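Local coordinates for protein histidine acid phosphatase (Bifidobacterium longum subsp. infantis, PDB 6RXD) that probably removes phosphate groups by hydrolysis from inositol polyphosphates such as phytate, and from 2,3-bisphosphoglycerate, as a histidine acid phosphatase of the MINPP subfamily, at residues Arg114-Gln117 / Phe123-Ala126; Asp383-Val386 / Thr391-Thr394; Lys32-Ile37 / Thr465-Met470. All coordinates share one frame; numbering follows the deposited sequence. Where two conformers were deposited one is given.

Contact 1. Residues Arg114-Gln117 / Phe123-Ala126; sequences RAYQ and FDQA
Tyr116 on helix 102-118 lays one edge of its ring against the first turn of helix 120-129, where Phe123 and Asp124 receive it. The tight part is apolar: Tyr116 CE1 sits 3.7 Å from Phe123 CB, and the two side chains run past each other in opposite directions. Behind them, Phe123 CE2 is 3.9 Å from Ala115 O, which lies at the edge of the phenyl ring, near its plane. The same phenyl ring meets Phe154 edge-to-face.

The polar margin lies nearer solvent, Asp124 being partly exposed, but is firmly bonded. Tyr116 holds its CG anti to the backbone N (chi1 168°), which carries OH along to Asp124. There OH donates to the syn lone pair of Asp124 OD1 at 2.7 Å, ring and carboxylate planes being 46° apart. Arg161 joins both ends of this bond, with a salt bridge to Asp124 OD1 and a hydrogen bond to Tyr116 OH, so its positive charge probably steadies the carboxylate. Two consecutive helices, 102-118 and 120-129, joined by a single residue, thus pack beside the sheet of the histidine phosphatase alpha/beta fold.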
loop_
_atom_site.group_PDB
_atom_site.type_symbol
_atom_site.label_atom_id
_atom_site.label_comp_id
_atom_site.label_asym_id
_atom_site.label_seq_id
_atom_site.Cartn_x
_atom_site.Cartn_y
_atom_site.Cartn_z
ATOM N N ARG A 114 -6.738 -0.013 -17.898
ATOM C CA ARG A 114 -5.743 0.868 -18.497
ATOM C C ARG A 114 -4.429 0.151 -18.817
ATOM O O ARG A 114 -3.681 0.582 -19.695
ATOM C CB ARG A 114 -5.497 2.093 -17.602
ATOM C CG ARG A 114 -6.748 2.943 -17.407
ATOM C CD ARG A 114 -6.464 4.214 -16.617
ATOM N NE ARG A 114 -6.047 3.918 -15.243
ATOM C CZ ARG A 114 -6.889 3.776 -14.220
ATOM N NH1 ARG A 114 -8.199 3.903 -14.400
ATOM N NH2 ARG A 114 -6.427 3.502 -13.012
ATOM N N ALA A 115 -4.147 -0.944 -18.116
ATOM C CA ALA A 115 -2.979 -1.750 -18.456
ATOM C C ALA A 115 -3.141 -2.357 -19.852
ATOM O O ALA A 115 -2.198 -2.358 -20.652
ATOM C CB ALA A 115 -2.725 -2.838 -17.405
ATOM N N TYR A 116 -4.329 -2.862 -20.161
ATOM C CA TYR A 116 -4.547 -3.358 -21.516
ATOM C C TYR A 116 -4.461 -2.215 -22.520
ATOM O O TYR A 116 -3.803 -2.335 -23.559
ATOM C CB TYR A 116 -5.900 -4.070 -21.672
ATOM C CG TYR A 116 -6.208 -4.298 -23.129
ATOM C CD1 TYR A 116 -5.491 -5.234 -23.869
ATOM C CD2 TYR A 116 -7.173 -3.543 -23.783
ATOM C CE1 TYR A 116 -5.746 -5.431 -25.232
ATOM C CE2 TYR A 116 -7.435 -3.738 -25.141
ATOM C CZ TYR A 116 -6.719 -4.679 -25.849
ATOM O OH TYR A 116 -6.973 -4.863 -27.186
ATOM N N GLN A 117 -5.134 -1.113 -22.205
ATOM C CA GLN A 117 -5.258 0.001 -23.137
ATOM C C GLN A 117 -3.907 0.602 -23.510
ATOM O O GLN A 117 -3.659 0.907 -24.683
ATOM C CB GLN A 117 -6.210 1.059 -22.573
ATOM C CG GLN A 117 -7.662 0.598 -22.596
ATOM C CD GLN A 117 -8.603 1.488 -21.815
ATOM O OE1 GLN A 117 -8.176 2.354 -21.054
ATOM N NE2 GLN A 117 -9.905 1.267 -21.992
ATOM N N PHE A 123 -0.677 -6.675 -26.514
ATOM C CA PHE A 123 -1.618 -7.725 -26.169
ATOM C C PHE A 123 -2.416 -8.237 -27.354
ATOM O O PHE A 123 -2.771 -9.409 -27.385
ATOM C CB PHE A 123 -2.511 -7.284 -25.015
ATOM C CG PHE A 123 -1.770 -7.186 -23.708
ATOM C CD1 PHE A 123 -1.179 -8.316 -23.150
ATOM C CD2 PHE A 123 -1.643 -5.970 -23.052
ATOM C CE1 PHE A 123 -0.475 -8.233 -21.946
ATOM C CE2 PHE A 123 -0.939 -5.879 -21.857
ATOM C CZ PHE A 123 -0.359 -7.017 -21.303
ATOM N N ASP A 124 -2.687 -7.378 -28.331
ATOM C CA ASP A 124 -3.315 -7.859 -29.565
ATOM C C ASP A 124 -2.384 -8.796 -30.332
ATOM O O ASP A 124 -2.840 -9.763 -30.942
ATOM C CB ASP A 124 -3.788 -6.702 -30.452
ATOM C CG ASP A 124 -4.919 -5.909 -29.823
ATOM O OD1 ASP A 124 -5.435 -6.336 -28.766
ATOM O OD2 ASP A 124 -5.302 -4.863 -30.391
ATOM N N GLN A 125 -1.082 -8.519 -30.308
ATOM C CA GLN A 125 -0.109 -9.422 -30.915
ATOM C C GLN A 125 -0.066 -10.740 -30.154
ATOM O O GLN A 125 -0.011 -11.811 -30.754
ATOM C CB GLN A 125 1.285 -8.794 -30.918
ATOM C CG GLN A 125 1.426 -7.571 -31.796
ATOM C CD GLN A 125 2.860 -7.079 -31.855
ATOM O OE1 GLN A 125 3.159 -5.945 -31.471
ATOM N NE2 GLN A 125 3.756 -7.935 -32.331
ATOM N N ALA A 126 -0.098 -10.651 -28.828
ATOM C CA ALA A 126 -0.074 -11.836 -27.970
ATOM C C ALA A 126 -1.271 -12.734 -28.232
ATOM O O ALA A 126 -1.139 -13.956 -28.266
ATOM C CB ALA A 126 -0.050 -11.428 -26.507
#

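Contact 2. Residues Asp383-Val386 / Thr391-Thr394; sequences DARV and TVAT
Arg385, in the last turn of helix 372-386, folds its side chain over the beginning of strand 391-398, touching Thr391 and Val392. This is an alpha-to-beta connection of the alpha/beta phosphatase fold: the helix ends, a four-residue loop turns the chain, and the strand enters the main sheet between strands 34-44 and 132-137, parallel to both.

Arg385 brings more area to the contact than either partner. With CG anti to the backbone N (chi1 174°) and a bend at chi2 (54°), its chain passes along the Thr391 carbonyl before the guanidinium arrives beside Val392. Arg385 CD comes to 3.6 Å from Thr391 O, with Arg385 CB and CG only slightly farther off. These are van der Waals contacts of the methylenes, and no hydrogen bond joins the two segments.

The charged end finds its polar partners elsewhere. Arg385 NH1 donates to Gly389 O, within the connecting loop, and Arg385 NE to Ile37 O on the neighbouring strand 34-44. Held by these two carbonyls, the guanidinium is probably fixed in its rotation, one group tying together helix end, loop and sheet.

Thr391 contributes mainly its backbone carbonyl. Val392 is buried and uses its two methyls differently: CG2 is directed toward helix 120-129, whereas CG1, anti to the carbonyl carbon (chi1 -65°), faces Arg385. The side chains of Arg385 and Val392 lie alongside, pointing the same way, and Val392 CG1 rests over the centre of one guanidinium face, 3.6 Å from Arg385 CZ.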
loop_
_atom_site.group_PDB
_atom_site.type_symbol
_atom_site.label_atom_id
_atom_site.label_comp_id
_atom_site.label_asym_id
_atom_site.label_seq_id
_atom_site.Cartn_x
_atom_site.Cartn_y
_atom_site.Cartn_z
ATOM N N ASP A 383 14.387 -10.517 -19.008
ATOM C CA ASP A 383 15.335 -11.417 -19.666
ATOM C C ASP A 383 14.644 -12.662 -20.226
ATOM O O ASP A 383 14.931 -13.082 -21.352
ATOM C CB ASP A 383 16.450 -11.847 -18.709
ATOM C CG ASP A 383 17.455 -10.752 -18.439
ATOM O OD1 ASP A 383 17.617 -9.839 -19.281
ATOM O OD2 ASP A 383 18.102 -10.817 -17.370
ATOM N N ALA A 384 13.737 -13.261 -19.456
ATOM C CA ALA A 384 13.049 -14.473 -19.923
ATOM C C ALA A 384 12.330 -14.238 -21.251
ATOM O O ALA A 384 12.334 -15.094 -22.135
ATOM C CB ALA A 384 12.064 -14.973 -18.876
ATOM N N ARG A 385 11.721 -13.064 -21.384
ATOM C CA ARG A 385 10.987 -12.697 -22.593
ATOM C C ARG A 385 11.944 -12.380 -23.741
ATOM O O ARG A 385 11.801 -12.906 -24.853
ATOM C CB ARG A 385 10.080 -11.491 -22.301
ATOM C CG ARG A 385 9.360 -10.910 -23.515
ATOM C CD ARG A 385 8.556 -11.959 -24.292
ATOM N NE ARG A 385 7.826 -11.349 -25.400
ATOM C CZ ARG A 385 7.248 -12.036 -26.379
ATOM N NH1 ARG A 385 7.331 -13.361 -26.392
ATOM N NH2 ARG A 385 6.598 -11.400 -27.349
ATOM N N VAL A 386 12.919 -11.518 -23.463
ATOM C CA VAL A 386 13.942 -11.151 -24.447
ATOM C C VAL A 386 14.634 -12.407 -24.964
ATOM O O VAL A 386 14.941 -12.518 -26.159
ATOM C CB VAL A 386 14.972 -10.181 -23.831
ATOM C CG1 VAL A 386 16.164 -9.971 -24.774
ATOM C CG2 VAL A 386 14.302 -8.848 -23.497
ATOM N N THR A 391 6.039 -15.420 -22.154
ATOM C CA THR A 391 5.295 -14.620 -21.178
ATOM C C THR A 391 5.467 -13.136 -21.487
ATOM O O THR A 391 6.555 -12.582 -21.316
ATOM C CB THR A 391 5.729 -14.939 -19.741
ATOM O OG1 THR A 391 5.522 -16.337 -19.491
ATOM C CG2 THR A 391 4.920 -14.113 -18.726
ATOM N N VAL A 392 4.398 -12.499 -21.959
ATOM C CA VAL A 392 4.481 -11.109 -22.405
ATOM C C VAL A 392 4.161 -10.120 -21.286
ATOM O O VAL A 392 4.369 -8.916 -21.437
ATOM C CB VAL A 392 3.553 -10.830 -23.602
ATOM C CG1 VAL A 392 3.995 -11.629 -24.816
ATOM C CG2 VAL A 392 2.097 -11.140 -23.253
ATOM N N ALA A 393 3.644 -10.625 -20.173
ATOM C CA ALA A 393 3.338 -9.753 -19.034
ATOM C C ALA A 393 3.325 -10.511 -17.725
ATOM O O ALA A 393 2.899 -11.668 -17.665
ATOM C CB ALA A 393 1.985 -9.041 -19.248
ATOM N N THR A 394 3.790 -9.850 -16.665
ATOM C CA THR A 394 3.689 -10.410 -15.330
ATOM C C THR A 394 3.032 -9.349 -14.472
ATOM O O THR A 394 3.593 -8.264 -14.301
ATOM C CB THR A 394 5.075 -10.769 -14.767
ATOM O OG1 THR A 394 5.751 -11.641 -15.688
ATOM C CG2 THR A 394 4.937 -11.475 -13.426
#

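Contact 3. Residues Lys32-Ile37 / Thr465-Met470; sequences KGYGPI and TPIVRM
Tyr34 meets Ile467 ring against methyl, the two side chains crossing at about a right angle. Ile467 CD1 lies 3.6 Å from Tyr34 CD1 and 3.8 Å from Tyr34 CG, approaching obliquely. Farther along the same side of the ring, Ile467 CG2 is 4.0 Å from Tyr34 CE1. A chi1 of 59° puts Ile467 CG1 between the backbone N and the carbonyl carbon, and an extended chi2 (171°) then carries CD1 to the ring.

A water, lying at the ring edge in its plane, links the phenol to the other segment: it stands 2.6 Å from Tyr34 OH and donates to Thr465 O at 2.7 Å. An alanine in place of Tyr34 has neither ring nor hydroxyl, which would probably leave a gap beside Ile467 CD1 and the water on Thr465 O without its second anchor.

Arg453 and Ile515 also touch Tyr34, and Pro31 packs on Ile467. Strand 445-453 holds both segments by backbone hydrogen bonds: Gly35 and Ile37 pair with Ala452 and Val450, Ile467 with Tyr451. The contact joins the beginnings of strands 34-44 and 467-472, which flank strand 445-453 in the mixed beta-sheet of the histidine phosphatase fold.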
loop_
_atom_site.group_PDB
_atom_site.type_symbol
_atom_site.label_atom_id
_atom_site.label_comp_id
_atom_site.label_asym_id
_atom_site.label_seq_id
_atom_site.Cartn_x
_atom_site.Cartn_y
_atom_site.Cartn_z
ATOM N N LYS A 32 11.707 5.826 -32.587
ATOM C CA LYS A 32 11.456 5.216 -33.888
ATOM C C LYS A 32 12.119 3.849 -34.042
ATOM O O LYS A 32 13.295 3.683 -33.734
ATOM C CB LYS A 32 11.942 6.157 -34.999
ATOM C CG LYS A 32 11.780 5.608 -36.406
ATOM C CD LYS A 32 12.198 6.639 -37.447
ATOM C CE LYS A 32 11.751 6.218 -38.839
ATOM N NZ LYS A 32 10.292 5.900 -38.858
ATOM N N GLY A 33 11.353 2.869 -34.508
ATOM C CA GLY A 33 11.893 1.545 -34.772
ATOM C C GLY A 33 11.681 0.555 -33.644
ATOM O O GLY A 33 11.911 -0.645 -33.815
ATOM N N TYR A 34 11.253 1.052 -32.485
ATOM C CA TYR A 34 11.044 0.188 -31.319
ATOM C C TYR A 34 9.571 -0.179 -31.143
ATOM O O TYR A 34 8.698 0.683 -31.225
ATOM C CB TYR A 34 11.607 0.859 -30.051
ATOM C CG TYR A 34 13.124 0.918 -30.035
ATOM C CD1 TYR A 34 13.861 0.050 -29.239
ATOM C CD2 TYR A 34 13.815 1.826 -30.836
ATOM C CE1 TYR A 34 15.253 0.088 -29.220
ATOM C CE2 TYR A 34 15.216 1.869 -30.826
ATOM C CZ TYR A 34 15.919 0.991 -30.028
ATOM O OH TYR A 34 17.302 1.023 -30.017
ATOM N N GLY A 35 9.309 -1.465 -30.907
ATOM C CA GLY A 35 7.959 -1.964 -30.696
ATOM C C GLY A 35 7.875 -2.736 -29.390
ATOM O O GLY A 35 8.895 -3.206 -28.876
ATOM N N PRO A 36 6.659 -2.878 -28.847
ATOM C CA PRO A 36 6.476 -3.476 -27.519
ATOM C C PRO A 36 6.790 -4.972 -27.489
ATOM O O PRO A 36 6.389 -5.696 -28.408
ATOM C CB PRO A 36 4.983 -3.261 -27.253
ATOM C CG PRO A 36 4.360 -3.198 -28.628
ATOM C CD PRO A 36 5.378 -2.466 -29.457
ATOM N N ILE A 37 7.495 -5.434 -26.454
ATOM C CA ILE A 37 7.714 -6.875 -26.268
ATOM C C ILE A 37 7.302 -7.413 -24.887
ATOM O O ILE A 37 7.141 -8.617 -24.717
ATOM C CB ILE A 37 9.172 -7.292 -26.523
ATOM C CG1 ILE A 37 10.124 -6.532 -25.594
ATOM C CG2 ILE A 37 9.552 -7.066 -27.989
ATOM C CD1 ILE A 37 11.507 -7.181 -25.490
ATOM N N THR A 465 19.752 -3.638 -27.932
ATOM C CA THR A 465 19.381 -3.714 -26.526
ATOM C C THR A 465 17.943 -3.239 -26.332
ATOM O O THR A 465 17.570 -2.186 -26.843
ATOM C CB THR A 465 20.317 -2.815 -25.712
ATOM O OG1 THR A 465 21.671 -3.254 -25.909
ATOM C CG2 THR A 465 19.969 -2.850 -24.230
ATOM N N PRO A 466 17.134 -4.002 -25.576
ATOM C CA PRO A 466 15.752 -3.590 -25.277
ATOM C C PRO A 466 15.732 -2.327 -24.423
ATOM O O PRO A 466 16.721 -2.017 -23.762
ATOM C CB PRO A 466 15.203 -4.760 -24.444
ATOM C CG PRO A 466 16.120 -5.927 -24.748
ATOM C CD PRO A 466 17.464 -5.319 -24.994
ATOM N N ILE A 467 14.616 -1.608 -24.440
ATOM C CA ILE A 467 14.517 -0.363 -23.688
ATOM C C ILE A 467 13.286 -0.380 -22.791
ATOM O O ILE A 467 12.316 -1.093 -23.055
ATOM C CB ILE A 467 14.491 0.861 -24.620
ATOM C CG1 ILE A 467 13.306 0.785 -25.584
ATOM C CG2 ILE A 467 15.820 0.975 -25.389
ATOM C CD1 ILE A 467 13.102 2.072 -26.379
ATOM N N VAL A 468 13.342 0.387 -21.705
ATOM C CA VAL A 468 12.350 0.254 -20.653
ATOM C C VAL A 468 11.889 1.625 -20.182
ATOM O O VAL A 468 12.698 2.549 -20.081
ATOM C CB VAL A 468 12.972 -0.490 -19.439
ATOM C CG1 VAL A 468 11.939 -0.737 -18.329
ATOM C CG2 VAL A 468 13.617 -1.830 -19.865
ATOM N N ARG A 469 10.603 1.742 -19.856
ATOM C CA ARG A 469 10.019 2.991 -19.363
ATOM C C ARG A 469 9.161 2.665 -18.144
ATOM O O ARG A 469 8.476 1.651 -18.141
ATOM C CB ARG A 469 9.154 3.605 -20.479
ATOM C CG ARG A 469 8.354 4.842 -20.115
ATOM C CD ARG A 469 6.930 4.509 -19.624
ATOM N NE ARG A 469 6.073 3.821 -20.598
ATOM C CZ ARG A 469 5.548 4.392 -21.684
ATOM N NH1 ARG A 469 5.827 5.652 -21.971
ATOM N NH2 ARG A 469 4.763 3.693 -22.499
ATOM N N MET A 470 9.195 3.519 -17.119
ATOM C CA MET A 470 8.450 3.265 -15.877
ATOM C C MET A 470 7.286 4.231 -15.637
ATOM O O MET A 470 7.390 5.434 -15.931
ATOM C CB MET A 470 9.402 3.316 -14.666
ATOM C CG MET A 470 8.690 3.329 -13.294
ATOM S SD MET A 470 9.791 2.890 -11.931
ATOM C CE MET A 470 11.177 4.006 -12.250
HETATM O O HOH W 1 18.797 -0.318 -28.391
#

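The three contacts cluster at one end of the molecule, their centres about 13 to 15 Å apart. Contact 3 closes a long loop of chain, and contacts 1 and 2 follow one another inside it. All three gather on the mixed sheet: contact 2 supplies strand 391-398, contact 3 its parallel neighbour 34-44 and also strand 467-472, while the helices of contact 1 pack beside it. They touch directly, with Phe123 CZ 3.7 Å from Ala393 CB between contacts 1 and 2, and Val386 CG2 3.7 Å from Pro466 CG between contacts 2 and 3. Parts near the start of the chain and parts from its last third are thereby brought together in one alpha/beta domain.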